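Local coordinates for protein arylalkylamine N-Acetyltransferase like 5b (PDB 5YAG) that probably transfers acyl groups from acyl-CoA, such as acetyl-CoA, to the amine of arylalkylamines such as serotonin and dopamine, at residues P4-L9 against A64-A69. Residues are numbered along the deposited sequence; the frame is centred on the assembly and turned at random.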
loop_
_atom_site.group_PDB
_atom_site.type_symbol
_atom_site.label_atom_id
_atom_site.label_comp_id
_atom_site.label_asym_id
_atom_site.label_seq_id
_atom_site.Cartn_x
_atom_site.Cartn_y
_atom_site.Cartn_z
ATOM N N PRO A 4 -25.013 7.264 3.872
ATOM C CA PRO A 4 -23.812 7.384 3.036
ATOM C C PRO A 4 -22.995 8.652 3.299
ATOM O O PRO A 4 -21.790 8.669 3.040
ATOM C CB PRO A 4 -24.365 7.390 1.599
ATOM C CG PRO A 4 -25.843 7.190 1.710
ATOM C CD PRO A 4 -26.235 7.552 3.106
ATOM N N GLU A 5 -23.645 9.700 3.800
ATOM C CA GLU A 5 -22.953 10.932 4.165
ATOM C C GLU A 5 -22.525 10.906 5.633
ATOM O O GLU A 5 -22.016 11.894 6.156
ATOM C CB GLU A 5 -23.833 12.152 3.876
ATOM C CG GLU A 5 -24.201 12.319 2.407
ATOM C CD GLU A 5 -22.989 12.436 1.492
ATOM O OE1 GLU A 5 -22.753 13.537 0.951
ATOM O OE2 GLU A 5 -22.270 11.429 1.308
ATOM N N SER A 6 -22.744 9.772 6.291
ATOM C CA SER A 6 -22.127 9.494 7.579
ATOM C C SER A 6 -20.682 9.030 7.356
ATOM O O SER A 6 -19.925 8.853 8.310
ATOM C CB SER A 6 -22.916 8.420 8.332
ATOM O OG SER A 6 -22.459 8.277 9.665
ATOM N N ILE A 7 -20.310 8.818 6.095
ATOM C CA ILE A 7 -18.946 8.414 5.759
ATOM C C ILE A 7 -18.085 9.641 5.517
ATOM O O ILE A 7 -18.386 10.449 4.649
ATOM C CB ILE A 7 -18.876 7.552 4.480
ATOM C CG1 ILE A 7 -19.841 6.357 4.548
ATOM C CG2 ILE A 7 -17.442 7.097 4.243
ATOM C CD1 ILE A 7 -19.549 5.371 5.656
ATOM N N VAL A 8 -16.996 9.754 6.269
ATOM C CA VAL A 8 -16.074 10.877 6.140
ATOM C C VAL A 8 -14.697 10.367 5.712
ATOM O O VAL A 8 -14.195 9.414 6.292
ATOM C CB VAL A 8 -15.914 11.595 7.494
ATOM C CG1 VAL A 8 -14.888 12.707 7.399
ATOM C CG2 VAL A 8 -17.261 12.128 7.964
ATOM N N LEU A 9 -14.110 10.995 4.698
ATOM C CA LEU A 9 -12.705 10.750 4.333
ATOM C C LEU A 9 -11.830 11.934 4.721
ATOM O O LEU A 9 -12.167 13.089 4.427
ATOM C CB LEU A 9 -12.567 10.516 2.833
ATOM C CG LEU A 9 -12.842 9.071 2.434
ATOM C CD1 LEU A 9 -14.341 8.823 2.352
ATOM C CD2 LEU A 9 -12.143 8.780 1.119
ATOM N N ALA A 64 -11.102 6.526 6.094
ATOM C CA ALA A 64 -12.551 6.615 5.959
ATOM C C ALA A 64 -13.119 6.297 7.315
ATOM O O ALA A 64 -12.729 5.312 7.970
ATOM C CB ALA A 64 -13.089 5.650 4.915
ATOM N N GLU A 65 -14.044 7.142 7.744
ATOM C CA GLU A 65 -14.606 7.074 9.081
ATOM C C GLU A 65 -16.133 7.032 8.995
ATOM O O GLU A 65 -16.740 7.773 8.218
ATOM C CB GLU A 65 -14.152 8.311 9.844
ATOM C CG GLU A 65 -14.606 8.400 11.277
ATOM C CD GLU A 65 -14.200 9.712 11.907
ATOM O OE1 GLU A 65 -13.898 9.711 13.115
ATOM O OE2 GLU A 65 -14.172 10.742 11.194
ATOM N N ASP A 66 -16.742 6.132 9.763
ATOM C CA ASP A 66 -18.179 6.176 10.031
ATOM C C ASP A 66 -18.375 7.129 11.214
ATOM O O ASP A 66 -18.125 6.762 12.362
ATOM C CB ASP A 66 -18.702 4.770 10.352
ATOM C CG ASP A 66 -20.218 4.732 10.601
ATOM O OD1 ASP A 66 -20.819 5.784 10.909
ATOM O OD2 ASP A 66 -20.798 3.630 10.511
ATOM N N SER A 67 -18.780 8.366 10.931
ATOM C CA SER A 67 -18.832 9.402 11.973
ATOM C C SER A 67 -19.902 9.126 13.019
ATOM O O SER A 67 -19.718 9.453 14.190
ATOM C CB SER A 67 -19.055 10.781 11.365
ATOM O OG SER A 67 -20.232 10.805 10.589
ATOM N N ALA A 68 -21.018 8.532 12.598
ATOM C CA ALA A 68 -22.050 8.100 13.530
ATOM C C ALA A 68 -21.461 7.102 14.521
ATOM O O ALA A 68 -21.546 7.291 15.733
ATOM C CB ALA A 68 -23.215 7.473 12.781
ATOM N N ALA A 69 -20.833 6.057 13.993
ATOM C CA ALA A 69 -20.247 5.001 14.813
ATOM C C ALA A 69 -18.901 5.392 15.438
ATOM O O ALA A 69 -18.352 4.634 16.229
ATOM C CB ALA A 69 -20.081 3.736 13.982
#
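Val8 and Glu65 face each other as an antiparallel hydrogen-bonded pair. Val8 N gives to Glu65 O at 2.8 Å, and Glu65 N gives to Val8 O at 2.7 Å. Ile7 with Asp66 and Leu9 with Ala64 are the flanking non-hydrogen-bonded pairs. CA-H...O contacts from Ile7 to Glu65 O and from Ala64 to Val8 O accompany the ladder.

Beyond the paired strands, serines continue the link. Ser6 O accepts twice from Ser67: from N at 2.9 Å, nearly straight, and from OG at 3.0 Å, tilted 33° from the carbonyl plane. Ser6 OG, anti to its own N (chi1 -171°), reaches across to accept from Ala68 N at 3.3 Å. In the turn, Asp66 OD1 takes Ala69 N from above the carboxylate plane, an Asx motif.

Apolar contact is slight. Leu9 CG lies 4.2 Å from Ala64 CB, and on the other face Val8 CG2 meets Ser67 CB at 4.1 Å.

Glu65 OE2 forms a salt bridge with Arg10, and Asp66 OD2 hydrogen-bonds Tyr138. The contact joins the edge strand 7-11 of the GNAT sheet to strand 61-66, at its turn into strand 71-81. Ile7 and Leu9 pack on helix 143-157.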